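Local coordinates for protein trans-4-hydroxy-L-proline dehydratase (Clostridioides difficile 70-100-2010, PDB 6VXC) that dehydrates trans-4-hydroxy-L-proline to (S)-1-pyrroline-5-carboxylate by glycyl radical chemistry, a step in the anaerobic breakdown of hydroxyproline, at residues M168-M173 with T468-I473; A230-G235 with V268-P273; T567-G572 with E657-M662. All coordinates share one frame; numbering follows the deposited sequence.

Contact 1. Residues M168-M173 with T468-I473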
ATOM      1  N   MET A 168     -16.195  -9.884  -7.988  1.00 12.14           N
ATOM      2  CA  MET A 168     -15.248 -10.191  -9.055  1.00 11.98           C
ATOM      3  C   MET A 168     -13.998  -9.319  -8.962  1.00 11.97           C
ATOM      4  O   MET A 168     -12.923  -9.719  -9.413  1.00 12.67           O
ATOM      5  CB  MET A 168     -15.894  -9.997 -10.438  1.00 12.91           C
ATOM      6  CG  MET A 168     -17.115 -10.862 -10.728  1.00 13.06           C
ATOM      7  SD  MET A 168     -16.830 -12.626 -10.363  1.00 14.96           S
ATOM      8  CE  MET A 168     -15.392 -13.024 -11.376  1.00 11.01           C
ATOM      9  N   PHE A 169     -14.137  -8.101  -8.462  1.00 12.22           N
ATOM     10  CA  PHE A 169     -13.000  -7.200  -8.356  1.00 12.81           C
ATOM     11  C   PHE A 169     -13.377  -6.098  -7.379  1.00 12.36           C
ATOM     12  O   PHE A 169     -14.530  -5.994  -6.960  1.00 12.60           O
ATOM     13  CB  PHE A 169     -12.580  -6.657  -9.728  1.00 10.86           C
ATOM     14  CG  PHE A 169     -13.681  -5.927 -10.496  1.00 14.85           C
ATOM     15  CD1 PHE A 169     -14.061  -4.635 -10.143  1.00 11.62           C
ATOM     16  CD2 PHE A 169     -14.281  -6.511 -11.602  1.00 11.57           C
ATOM     17  CE1 PHE A 169     -15.044  -3.942 -10.878  1.00 13.11           C
ATOM     18  CE2 PHE A 169     -15.275  -5.833 -12.340  1.00 11.53           C
ATOM     19  CZ  PHE A 169     -15.657  -4.546 -11.972  1.00 11.94           C
ATOM     20  N   THR A 170     -12.391  -5.291  -6.996  1.00 11.91           N
ATOM     21  CA  THR A 170     -12.639  -4.145  -6.129  1.00 12.15           C
ATOM     22  C   THR A 170     -12.289  -2.869  -6.887  1.00 11.00           C
ATOM     23  O   THR A 170     -11.796  -2.913  -8.011  1.00 13.69           O
ATOM     24  CB  THR A 170     -11.839  -4.218  -4.814  1.00 12.25           C
ATOM     25  OG1 THR A 170     -10.455  -3.970  -5.090  1.00 14.20           O
ATOM     26  CG2 THR A 170     -11.988  -5.590  -4.114  1.00 10.75           C
ATOM     27  N   GLU A 171     -12.535  -1.727  -6.251  1.00 10.46           N
ATOM     28  CA  GLU A 171     -12.325  -0.412  -6.858  1.00 11.74           C
ATOM     29  C   GLU A 171     -11.600   0.504  -5.875  1.00 11.30           C
ATOM     30  O   GLU A 171     -12.185   0.945  -4.885  1.00 13.68           O
ATOM     31  CB  GLU A 171     -13.652   0.220  -7.283  1.00 11.47           C
ATOM     32  CG  GLU A 171     -13.461   1.636  -7.794  1.00 10.59           C
ATOM     33  CD  GLU A 171     -12.336   1.736  -8.795  1.00 12.43           C
ATOM     34  OE1 GLU A 171     -12.340   0.954  -9.764  1.00 15.31           O
ATOM     35  OE2 GLU A 171     -11.449   2.586  -8.622  1.00 14.10           O
ATOM     36  N   PHE A 172     -10.343   0.821  -6.176  1.00 14.45           N
ATOM     37  CA  PHE A 172      -9.511   1.540  -5.219  1.00 11.76           C
ATOM     38  C   PHE A 172      -9.935   2.990  -5.033  1.00 14.06           C
ATOM     39  O   PHE A 172      -9.709   3.561  -3.965  1.00 13.33           O
ATOM     40  CB  PHE A 172      -8.047   1.474  -5.655  1.00 12.14           C
ATOM     41  CG  PHE A 172      -7.237   0.484  -4.879  1.00 11.76           C
ATOM     42  CD1 PHE A 172      -7.769  -0.763  -4.562  1.00 12.75           C
ATOM     43  CD2 PHE A 172      -5.975   0.810  -4.419  1.00 11.84           C
ATOM     44  CE1 PHE A 172      -7.043  -1.679  -3.819  1.00 12.14           C
ATOM     45  CE2 PHE A 172      -5.236  -0.109  -3.679  1.00 14.36           C
ATOM     46  CZ  PHE A 172      -5.785  -1.357  -3.372  1.00 13.19           C
ATOM     47  N   MET A 173     -10.575   3.607  -6.027  1.00 14.17           N
ATOM     48  CA  MET A 173     -10.830   5.038  -5.931  1.00 15.04           C
ATOM     49  C   MET A 173     -12.238   5.367  -5.425  1.00 12.99           C
ATOM     50  O   MET A 173     -12.665   6.522  -5.515  1.00 14.77           O
ATOM     51  CB  MET A 173     -10.560   5.717  -7.278  1.00 12.39           C
ATOM     52  CG  MET A 173      -9.173   6.345  -7.367  1.00 12.26           C
ATOM     53  SD  MET A 173      -7.845   5.132  -7.051  1.00 15.60           S
ATOM     54  CE  MET A 173      -7.847   4.205  -8.575  1.00 12.36           C
ATOM     55  N   THR A 468      -5.570   0.028  -9.160  1.00 10.93           N
ATOM     56  CA  THR A 468      -6.990   0.306  -9.373  1.00 11.65           C
ATOM     57  C   THR A 468      -7.932  -0.679  -8.686  1.00 11.58           C
ATOM     58  O   THR A 468      -9.130  -0.389  -8.599  1.00 14.74           O
ATOM     59  CB  THR A 468      -7.334   0.369 -10.882  1.00 12.15           C
ATOM     60  OG1 THR A 468      -7.154  -0.912 -11.489  1.00  9.92           O
ATOM     61  CG2 THR A 468      -6.480   1.410 -11.629  1.00  9.20           C
ATOM     62  N   GLY A 469      -7.441  -1.813  -8.205  1.00  9.31           N
ATOM     63  CA  GLY A 469      -8.254  -2.771  -7.483  1.00 10.18           C
ATOM     64  C   GLY A 469      -7.784  -4.195  -7.725  1.00 11.20           C
ATOM     65  O   GLY A 469      -7.098  -4.494  -8.696  1.00 11.29           O
ATOM     66  N   TYR A 470      -8.195  -5.095  -6.822  1.00 11.04           N
ATOM     67  CA  TYR A 470      -7.874  -6.523  -6.902  1.00  9.55           C
ATOM     68  C   TYR A 470      -8.820  -7.236  -7.875  1.00 10.66           C
ATOM     69  O   TYR A 470      -9.972  -6.843  -8.044  1.00 11.84           O
ATOM     70  CB  TYR A 470      -7.979  -7.180  -5.516  1.00 11.32           C
ATOM     71  CG  TYR A 470      -7.107  -6.505  -4.492  1.00 13.23           C
ATOM     72  CD1 TYR A 470      -5.751  -6.790  -4.410  1.00 13.03           C
ATOM     73  CD2 TYR A 470      -7.631  -5.547  -3.648  1.00 12.34           C
ATOM     74  CE1 TYR A 470      -4.938  -6.134  -3.480  1.00 12.20           C
ATOM     75  CE2 TYR A 470      -6.838  -4.882  -2.726  1.00 12.33           C
ATOM     76  CZ  TYR A 470      -5.490  -5.181  -2.639  1.00 12.31           C
ATOM     77  OH  TYR A 470      -4.705  -4.520  -1.723  1.00 12.01           O
ATOM     78  N   MET A 471      -8.314  -8.294  -8.509  1.00 10.90           N
ATOM     79  CA  MET A 471      -9.062  -9.090  -9.474  1.00 10.61           C
ATOM     80  C   MET A 471      -9.143 -10.520  -8.954  1.00 13.20           C
ATOM     81  O   MET A 471      -8.111 -11.145  -8.692  1.00 11.76           O
ATOM     82  CB  MET A 471      -8.388  -9.053 -10.850  1.00 10.95           C
ATOM     83  CG  MET A 471      -9.163  -9.761 -11.970  1.00 21.62           C
ATOM     84  SD  MET A 471     -10.765  -9.041 -12.317  1.00 70.11           S
ATOM     85  CE  MET A 471     -10.336  -7.342 -12.695  1.00 19.95           C
ATOM     86  N   ASN A 472     -10.362 -11.048  -8.853  1.00 10.37           N
ATOM     87  CA  ASN A 472     -10.638 -12.341  -8.225  1.00 12.47           C
ATOM     88  C   ASN A 472     -10.448 -13.434  -9.282  1.00 14.25           C
ATOM     89  O   ASN A 472     -11.393 -13.917  -9.899  1.00 12.39           O
ATOM     90  CB  ASN A 472     -12.058 -12.332  -7.638  1.00 10.69           C
ATOM     91  CG  ASN A 472     -12.342 -13.518  -6.705  1.00 12.10           C
ATOM     92  OD1 ASN A 472     -11.631 -14.533  -6.718  1.00 13.71           O
ATOM     93  ND2 ASN A 472     -13.419 -13.404  -5.916  1.00 11.53           N
ATOM     94  N   ILE A 473      -9.185 -13.813  -9.523  1.00 13.61           N
ATOM     95  CA  ILE A 473      -8.904 -14.774 -10.593  1.00 11.69           C
ATOM     96  C   ILE A 473      -9.590 -16.108 -10.340  1.00 12.31           C
ATOM     97  O   ILE A 473     -10.147 -16.682 -11.284  1.00 12.14           O
ATOM     98  CB  ILE A 473      -7.392 -14.900 -10.814  1.00 11.37           C
ATOM     99  CG1 ILE A 473      -6.808 -13.523 -11.104  1.00 12.45           C
ATOM    100  CG2 ILE A 473      -7.104 -15.840 -11.958  1.00  8.49           C
ATOM    101  CD1 ILE A 473      -5.316 -13.524 -11.156  1.00 12.45           C
TER
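Thr170 and Tyr470 grip each other twice where the loop 168-173 runs nearly antiparallel to the edge strand 463-472. Thr170 N donates to Tyr470 O (3.1 Å) in the carbonyl plane, while Thr170 OG1, set between its own backbone N and carbonyl carbon (chi1 72°), accepts from Tyr470 N at 3.1 Å, a side-chain oxygen serving a backbone N-H. OG1 is also bonded to Glu353. Tight packing continues at Phe172, whose edge meets the face of Tyr470 in an offset T-shaped pair (planes at 68°), CE1 of Phe172 lying 3.4 Å from CE2 of Tyr470. Phe172 N reaches Thr468 O at 3.0 Å from above the carbonyl plane. The other side of the strand is looser but still buried: the bent Met471 chain brings CE to 3.8 Å from Phe169 CB. At the far end Asn472 N bonds Met168 O at 2.9 Å. The N-H groups of Thr170, Tyr470, Phe172 and Asn472 thus find acceptors across the contact, Lys524 also serves Thr170 O and Thr468 O, and the Tyr470 ring, about 6 Å from the side chain of Cys454, the probable thiyl radical site, is packed by Phe172 while its OH bonds Thr665 OG1.

Contact 2. Residues A230-G235 with V268-P273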
ATOM      1  N   ALA A 230       1.060  27.767   0.774  1.00 15.59           N
ATOM      2  CA  ALA A 230       0.497  27.062   1.915  1.00 15.17           C
ATOM      3  C   ALA A 230       1.594  26.384   2.737  1.00 15.89           C
ATOM      4  O   ALA A 230       1.561  26.414   3.973  1.00 16.89           O
ATOM      5  CB  ALA A 230      -0.551  26.056   1.444  1.00 15.57           C
ATOM      6  N   MET A 231       2.569  25.762   2.079  1.00 16.66           N
ATOM      7  CA  MET A 231       3.630  25.113   2.845  1.00 16.12           C
ATOM      8  C   MET A 231       4.449  26.141   3.621  1.00 15.44           C
ATOM      9  O   MET A 231       4.825  25.904   4.773  1.00 19.26           O
ATOM     10  CB  MET A 231       4.527  24.274   1.925  1.00 13.73           C
ATOM     11  CG  MET A 231       3.805  23.076   1.291  1.00 13.24           C
ATOM     12  SD  MET A 231       3.107  21.939   2.493  1.00 17.75           S
ATOM     13  CE  MET A 231       4.569  21.243   3.230  1.00 13.31           C
ATOM     14  N   VAL A 232       4.697  27.307   3.022  1.00 16.00           N
ATOM     15  CA  VAL A 232       5.405  28.368   3.734  1.00 16.89           C
ATOM     16  C   VAL A 232       4.650  28.761   4.996  1.00 17.82           C
ATOM     17  O   VAL A 232       5.242  28.926   6.069  1.00 19.76           O
ATOM     18  CB  VAL A 232       5.646  29.566   2.797  1.00 17.09           C
ATOM     19  CG1 VAL A 232       6.198  30.761   3.576  1.00 18.70           C
ATOM     20  CG2 VAL A 232       6.612  29.172   1.697  1.00 15.25           C
ATOM     21  N   ILE A 233       3.330  28.885   4.893  1.00 19.33           N
ATOM     22  CA  ILE A 233       2.509  29.236   6.047  1.00 17.27           C
ATOM     23  C   ILE A 233       2.552  28.135   7.101  1.00 19.32           C
ATOM     24  O   ILE A 233       2.527  28.412   8.306  1.00 22.63           O
ATOM     25  CB  ILE A 233       1.077  29.536   5.582  1.00 17.36           C
ATOM     26  CG1 ILE A 233       1.042  30.877   4.836  1.00 20.87           C
ATOM     27  CG2 ILE A 233       0.106  29.485   6.748  1.00 16.58           C
ATOM     28  CD1 ILE A 233      -0.186  31.037   3.990  1.00 20.25           C
ATOM     29  N   LEU A 234       2.591  26.872   6.671  1.00 17.90           N
ATOM     30  CA  LEU A 234       2.677  25.777   7.630  1.00 19.59           C
ATOM     31  C   LEU A 234       3.903  25.932   8.518  1.00 18.80           C
ATOM     32  O   LEU A 234       3.818  25.814   9.744  1.00 20.95           O
ATOM     33  CB  LEU A 234       2.723  24.439   6.900  1.00 20.25           C
ATOM     34  CG  LEU A 234       2.822  23.247   7.838  1.00 19.26           C
ATOM     35  CD1 LEU A 234       1.600  23.194   8.743  1.00 17.54           C
ATOM     36  CD2 LEU A 234       2.983  21.962   7.027  1.00 17.99           C
ATOM     37  N   GLY A 235       5.056  26.197   7.912  1.00 15.78           N
ATOM     38  CA  GLY A 235       6.255  26.391   8.705  1.00 17.80           C
ATOM     39  C   GLY A 235       6.158  27.625   9.576  1.00 19.93           C
ATOM     40  O   GLY A 235       6.521  27.600  10.753  1.00 18.56           O
ATOM     41  N   VAL A 268      12.480  25.204   7.315  1.00 15.80           N
ATOM     42  CA  VAL A 268      11.638  24.332   6.506  1.00 13.81           C
ATOM     43  C   VAL A 268      10.176  24.471   6.912  1.00 14.74           C
ATOM     44  O   VAL A 268       9.867  24.664   8.081  1.00 15.73           O
ATOM     45  CB  VAL A 268      12.125  22.862   6.615  1.00 12.76           C
ATOM     46  CG1 VAL A 268      13.577  22.756   6.178  1.00 10.82           C
ATOM     47  CG2 VAL A 268      11.920  22.300   8.042  1.00 13.43           C
ATOM     48  N   PRO A 269       9.258  24.320   5.950  1.00 18.02           N
ATOM     49  CA  PRO A 269       9.507  23.937   4.551  1.00 14.13           C
ATOM     50  C   PRO A 269       9.780  25.063   3.555  1.00 15.14           C
ATOM     51  O   PRO A 269       9.956  24.774   2.374  1.00 16.79           O
ATOM     52  CB  PRO A 269       8.218  23.203   4.166  1.00 13.62           C
ATOM     53  CG  PRO A 269       7.173  23.641   5.131  1.00 15.59           C
ATOM     54  CD  PRO A 269       7.821  24.386   6.268  1.00 13.20           C
ATOM     55  N   ALA A 270       9.857  26.308   4.025  1.00 14.83           N
ATOM     56  CA  ALA A 270      10.042  27.439   3.116  1.00 15.63           C
ATOM     57  C   ALA A 270      11.362  27.341   2.365  1.00 17.29           C
ATOM     58  O   ALA A 270      11.422  27.644   1.169  1.00 15.35           O
ATOM     59  CB  ALA A 270       9.955  28.758   3.884  1.00 16.43           C
ATOM     60  N   HIS A 271      12.426  26.914   3.049  1.00 15.85           N
ATOM     61  CA  HIS A 271      13.760  26.810   2.471  1.00 18.77           C
ATOM     62  C   HIS A 271      14.233  25.360   2.487  1.00 13.27           C
ATOM     63  O   HIS A 271      13.725  24.533   3.243  1.00 15.94           O
ATOM     64  CB  HIS A 271      14.769  27.668   3.237  1.00 16.23           C
ATOM     65  CG  HIS A 271      14.350  29.092   3.397  1.00 18.16           C
ATOM     66  ND1 HIS A 271      13.684  29.549   4.511  1.00 20.77           N
ATOM     67  CD2 HIS A 271      14.472  30.154   2.570  1.00 17.16           C
ATOM     68  CE1 HIS A 271      13.442  30.842   4.379  1.00 15.59           C
ATOM     69  NE2 HIS A 271      13.905  31.233   3.207  1.00 19.23           N
ATOM     70  N   LYS A 272      15.232  25.070   1.664  1.00 16.61           N
ATOM     71  CA  LYS A 272      15.775  23.723   1.628  1.00 14.75           C
ATOM     72  C   LYS A 272      16.386  23.384   2.988  1.00 16.88           C
ATOM     73  O   LYS A 272      16.890  24.264   3.693  1.00 16.48           O
ATOM     74  CB  LYS A 272      16.829  23.568   0.528  1.00 15.54           C
ATOM     75  CG  LYS A 272      18.207  24.154   0.816  1.00 22.60           C
ATOM     76  CD  LYS A 272      19.228  23.709  -0.240  1.00 23.98           C
ATOM     77  CE  LYS A 272      20.556  24.466  -0.142  1.00 32.93           C
ATOM     78  NZ  LYS A 272      20.497  25.829  -0.736  1.00 46.31           N
ATOM     79  N   PRO A 273      16.309  22.123   3.404  1.00 16.31           N
ATOM     80  CA  PRO A 273      16.905  21.740   4.691  1.00 14.64           C
ATOM     81  C   PRO A 273      18.420  21.879   4.650  1.00 14.98           C
ATOM     82  O   PRO A 273      19.056  21.611   3.633  1.00 15.48           O
ATOM     83  CB  PRO A 273      16.475  20.275   4.859  1.00 11.80           C
ATOM     84  CG  PRO A 273      16.273  19.795   3.463  1.00 14.49           C
ATOM     85  CD  PRO A 273      15.712  20.976   2.698  1.00 13.91           C
TER
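Met231 O is met by two groups at once: the helical N-H of Gly235, at 3.2 Å from Gly235 N, and the ring of Pro269, whose CG comes to 3.3 Å of the same Met231 O. The proline CG makes a van der Waals contact beside the Gly235 N-H. The ring packs its carbon against an oxygen that the helix already uses, and no hydrogen bond crosses between 230-235 and 268-273. Pro269 CD sits one turn further along the helix, 3.5 Å from Gly235 CA, so the ring spans from residue 231 to residue 235. A cis peptide bond joins Val268 to Pro269 and bends the chain here, and Val268 O follows the ring at 4.1 Å from Gly235 CA. Since Gly235 has no side chain, proline ring and helix backbone can lie directly against each other. Two apolar touches flank this centre. Met231, with CG anti to the carbonyl carbon (chi1 -66°) and the chain bent again at chi2 and chi3, curls round so that its methyl CE reaches Pro269 CG at 4.0 Å, its chain crossing the proline at about a right angle. Val232 turns its CB away from the loop, yet CG2 still meets Ala270 CB at 4.0 Å; this pair is partly exposed, whereas Met231, Gly235 and Pro269 are buried. The contact therefore sets the loop between helices 252-267 and 276-293 against the middle of the long helix 214-248. Helix 192-205 covers it through Phe192, against Met231 and Pro269, and through Leu193, against Val232; backbone bonds tie Pro269 to Phe192 and Ala270 to Leu193. Phe285 of helix 276-293 lies on Pro269, and helix 64-78 packs on Ala230, Ile233 and Leu234.

Contact 3. Residues T567-G572 with E657-M662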
ATOM      1  N   THR A 567       1.920   4.642 -14.992  1.00 14.79           N
ATOM      2  CA  THR A 567       1.455   3.271 -15.090  1.00 13.26           C
ATOM      3  C   THR A 567       0.234   3.104 -14.199  1.00 10.75           C
ATOM      4  O   THR A 567       0.030   3.856 -13.249  1.00 12.46           O
ATOM      5  CB  THR A 567       2.554   2.266 -14.679  1.00 13.67           C
ATOM      6  OG1 THR A 567       3.000   2.587 -13.363  1.00 15.84           O
ATOM      7  CG2 THR A 567       3.743   2.320 -15.626  1.00 16.01           C
ATOM      8  N   ARG A 568      -0.572   2.095 -14.522  1.00 12.22           N
ATOM      9  CA  ARG A 568      -1.727   1.684 -13.740  1.00 10.54           C
ATOM     10  C   ARG A 568      -1.708   0.168 -13.622  1.00 10.76           C
ATOM     11  O   ARG A 568      -1.297  -0.529 -14.554  1.00 10.91           O
ATOM     12  CB  ARG A 568      -3.051   2.131 -14.390  1.00 11.55           C
ATOM     13  CG  ARG A 568      -3.612   3.428 -13.815  1.00 16.05           C
ATOM     14  CD  ARG A 568      -4.819   3.971 -14.572  1.00 12.29           C
ATOM     15  NE  ARG A 568      -5.811   4.506 -13.645  1.00 12.26           N
ATOM     16  CZ  ARG A 568      -5.635   5.610 -12.923  1.00 10.99           C
ATOM     17  NH1 ARG A 568      -4.500   6.287 -13.009  1.00 12.97           N
ATOM     18  NH2 ARG A 568      -6.590   6.032 -12.117  1.00 10.98           N
ATOM     19  N   TYR A 569      -2.182  -0.337 -12.483  1.00  9.69           N
ATOM     20  CA  TYR A 569      -2.109  -1.751 -12.166  1.00 10.14           C
ATOM     21  C   TYR A 569      -3.488  -2.300 -11.811  1.00 10.36           C
ATOM     22  O   TYR A 569      -4.332  -1.605 -11.243  1.00 12.41           O
ATOM     23  CB  TYR A 569      -1.126  -2.004 -10.992  1.00  9.79           C
ATOM     24  CG  TYR A 569       0.326  -1.780 -11.362  1.00 11.75           C
ATOM     25  CD1 TYR A 569       0.900  -0.508 -11.332  1.00 12.47           C
ATOM     26  CD2 TYR A 569       1.115  -2.837 -11.799  1.00 10.39           C
ATOM     27  CE1 TYR A 569       2.236  -0.312 -11.690  1.00 12.74           C
ATOM     28  CE2 TYR A 569       2.426  -2.646 -12.152  1.00 10.31           C
ATOM     29  CZ  TYR A 569       2.981  -1.391 -12.101  1.00 11.71           C
ATOM     30  OH  TYR A 569       4.293  -1.226 -12.466  1.00 13.91           O
ATOM     31  N   ILE A 570      -3.698  -3.563 -12.152  1.00 11.14           N
ATOM     32  CA  ILE A 570      -4.758  -4.391 -11.584  1.00 10.63           C
ATOM     33  C   ILE A 570      -4.077  -5.527 -10.828  1.00 10.01           C
ATOM     34  O   ILE A 570      -3.181  -6.178 -11.367  1.00 13.32           O
ATOM     35  CB  ILE A 570      -5.721  -4.919 -12.666  1.00  8.82           C
ATOM     36  CG1 ILE A 570      -6.382  -3.758 -13.427  1.00  8.00           C
ATOM     37  CG2 ILE A 570      -6.783  -5.838 -12.049  1.00 11.26           C
ATOM     38  CD1 ILE A 570      -7.206  -4.211 -14.591  1.00  9.49           C
ATOM     39  N   GLN A 571      -4.448  -5.712  -9.566  1.00 12.09           N
ATOM     40  CA  GLN A 571      -3.745  -6.628  -8.676  1.00 10.22           C
ATOM     41  C   GLN A 571      -4.338  -8.037  -8.744  1.00 11.49           C
ATOM     42  O   GLN A 571      -5.479  -8.258  -8.337  1.00 11.64           O
ATOM     43  CB  GLN A 571      -3.774  -6.086  -7.248  1.00 11.12           C
ATOM     44  CG  GLN A 571      -3.314  -4.611  -7.051  1.00 11.26           C
ATOM     45  CD  GLN A 571      -4.420  -3.564  -7.026  1.00 10.57           C
ATOM     46  OE1 GLN A 571      -4.653  -2.870  -8.014  1.00 12.93           O
ATOM     47  NE2 GLN A 571      -5.123  -3.468  -5.912  1.00 11.10           N
ATOM     48  N   GLY A 572      -3.542  -8.999  -9.207  1.00 11.00           N
ATOM     49  CA  GLY A 572      -4.037 -10.368  -9.346  1.00 14.22           C
ATOM     50  C   GLY A 572      -4.022 -11.102  -8.014  1.00 12.94           C
ATOM     51  O   GLY A 572      -3.002 -11.140  -7.325  1.00 12.55           O
ATOM     52  N   GLU A 657       0.454   3.220 -19.508  1.00 13.06           N
ATOM     53  CA  GLU A 657      -0.066   1.907 -19.872  1.00 10.82           C
ATOM     54  C   GLU A 657      -0.354   1.090 -18.618  1.00 13.19           C
ATOM     55  O   GLU A 657       0.149   1.375 -17.526  1.00 12.56           O
ATOM     56  CB  GLU A 657       0.903   1.138 -20.768  1.00 13.57           C
ATOM     57  CG  GLU A 657       2.084   0.580 -20.019  1.00 16.52           C
ATOM     58  CD  GLU A 657       3.020  -0.272 -20.880  1.00 20.01           C
ATOM     59  OE1 GLU A 657       2.762  -0.426 -22.099  1.00 20.10           O
ATOM     60  OE2 GLU A 657       4.025  -0.778 -20.323  1.00 19.10           O
ATOM     61  N   TYR A 658      -1.170   0.053 -18.800  1.00 11.42           N
ATOM     62  CA  TYR A 658      -1.480  -0.886 -17.737  1.00 11.88           C
ATOM     63  C   TYR A 658      -0.381  -1.926 -17.611  1.00 11.29           C
ATOM     64  O   TYR A 658       0.264  -2.306 -18.598  1.00 11.73           O
ATOM     65  CB  TYR A 658      -2.824  -1.585 -17.985  1.00 11.70           C
ATOM     66  CG  TYR A 658      -3.952  -0.785 -17.433  1.00 13.22           C
ATOM     67  CD1 TYR A 658      -4.519   0.245 -18.177  1.00 11.75           C
ATOM     68  CD2 TYR A 658      -4.419  -1.006 -16.147  1.00 11.82           C
ATOM     69  CE1 TYR A 658      -5.526   0.999 -17.671  1.00 11.98           C
ATOM     70  CE2 TYR A 658      -5.443  -0.241 -15.622  1.00 10.13           C
ATOM     71  CZ  TYR A 658      -5.987   0.760 -16.398  1.00 12.33           C
ATOM     72  OH  TYR A 658      -6.991   1.530 -15.891  1.00 15.24           O
ATOM     73  N   ARG A 659      -0.145  -2.348 -16.375  1.00 12.61           N
ATOM     74  CA  ARG A 659       0.772  -3.429 -16.065  1.00  9.07           C
ATOM     75  C   ARG A 659       0.173  -4.258 -14.930  1.00 10.94           C
ATOM     76  O   ARG A 659      -0.898  -3.956 -14.407  1.00 10.72           O
ATOM     77  CB  ARG A 659       2.169  -2.892 -15.717  1.00  9.81           C
ATOM     78  CG  ARG A 659       2.802  -2.012 -16.831  1.00 12.45           C
ATOM     79  CD  ARG A 659       4.270  -1.670 -16.556  1.00 11.11           C
ATOM     80  NE  ARG A 659       5.095  -2.870 -16.648  1.00 11.71           N
ATOM     81  CZ  ARG A 659       5.436  -3.462 -17.788  1.00 13.25           C
ATOM     82  NH1 ARG A 659       6.190  -4.559 -17.768  1.00 13.15           N
ATOM     83  NH2 ARG A 659       5.046  -2.944 -18.949  1.00 11.18           N
ATOM     84  N   VAL A 660       0.899  -5.281 -14.506  1.00  9.37           N
ATOM     85  CA  VAL A 660       0.344  -6.327 -13.665  1.00  9.93           C
ATOM     86  C   VAL A 660       1.194  -6.456 -12.405  1.00 11.74           C
ATOM     87  O   VAL A 660       2.414  -6.281 -12.460  1.00 12.61           O
ATOM     88  CB  VAL A 660       0.288  -7.618 -14.515  1.00 13.49           C
ATOM     89  CG1 VAL A 660       0.908  -8.785 -13.863  1.00 16.21           C
ATOM     90  CG2 VAL A 660      -1.151  -7.861 -15.065  1.00 11.83           C
ATOM     91  N   ASP A 661       0.540  -6.691 -11.261  1.00 13.95           N
ATOM     92  CA  ASP A 661       1.213  -7.090 -10.025  1.00 12.99           C
ATOM     93  C   ASP A 661       0.335  -8.104  -9.285  1.00 13.71           C
ATOM     94  O   ASP A 661      -0.813  -8.351  -9.664  1.00 15.29           O
ATOM     95  CB  ASP A 661       1.582  -5.866  -9.140  1.00 10.29           C
ATOM     96  CG  ASP A 661       0.387  -5.003  -8.751  1.00 13.62           C
ATOM     97  OD1 ASP A 661      -0.746  -5.504  -8.826  1.00 17.19           O
ATOM     98  OD2 ASP A 661       0.579  -3.811  -8.346  1.00 14.25           O
ATOM     99  N   MET A 662       0.889  -8.706  -8.225  1.00 11.93           N
ATOM    100  CA  MET A 662       0.258  -9.841  -7.547  1.00 12.83           C
ATOM    101  C   MET A 662       0.384  -9.662  -6.036  1.00 12.94           C
ATOM    102  O   MET A 662       1.414 -10.026  -5.453  1.00 12.75           O
ATOM    103  CB  MET A 662       0.903 -11.145  -7.994  1.00 13.17           C
ATOM    104  CG  MET A 662       1.125 -11.191  -9.500  1.00 16.61           C
ATOM    105  SD  MET A 662      -0.373 -11.694 -10.346  1.00 23.40           S
ATOM    106  CE  MET A 662      -0.344 -13.425  -9.907  1.00 14.29           C
TER
HETATM  107  O   HOH W   1       6.260  -2.763 -13.792  1.00 12.46           O
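Thr567-Gly572 and Glu657-Met662 pair as parallel beta strands, the central and an outer strand of a three-stranded parallel sheet, consistent with the alpha/beta barrel core of glycyl radical enzymes. Of the backbone bonds, Arg659 N to Arg568 O (2.8 Å) runs nearly along the C=O axis, Gly572 N meets Asp661 O at 2.8 Å, and Arg568 N to Glu657 O is longer. Between these the strands, inclined at 40°, are tied by CA-H...O contacts such as that of Tyr569 CA with Arg659 O. On the face of Arg568, Ile570, Tyr658 and Val660 the main contact is CH-pi: Arg568 CB stands over the Tyr658 ring, offset toward its rim and 3.8 Å from its centroid, and Arg568 CD continues alongside to 3.5 Å from Tyr658 OH. On the opposite face, that of Thr567, Tyr569, Gln571, Glu657, Arg659 and Asp661, Tyr569 and Arg659 lie alongside each other, Tyr569 CE2 3.6 Å from Arg659 CB. Asp661 OD1 packs 3.2 Å from Gln571 CG, whereas Gln571 OE1 is bonded to Gly469 N; the Asp661 side chain is also about 4 Å from that of Glu456, the probable proton acceptor. Along the outer strand Arg659 NH2 forms a salt bridge with Glu657 OE2. Beside it a water donates to Tyr569 OH at 2.8 Å and accepts from Arg659 NE at 3.1 Å.

In the fold
Contacts 1 and 3 both reach one parallel sheet, ordered 463-472, 565-573, 657-661, and their centres lie 11 Å apart. Contact 1 adds the loop 168-173 to one outer strand; contact 3 pairs the central strand with the other. They meet where the neighbouring strands 463-472 and 565-573 pair, with Met471 N 2.8 Å from Gln571 O and Thr468 OG1 2.9 Å from Tyr569 O. Contact 2 is remote, 38 and 36 Å from them between centres, and joins helix 214-248 to the loop between helices 252-267 and 276-293. Along the chain it falls between the two halves of contact 1, and contact 3 follows afterwards. Contacts 1 and 3 thus lie close to the probable catalytic residues Cys454 and Glu456, contact 2 far from them.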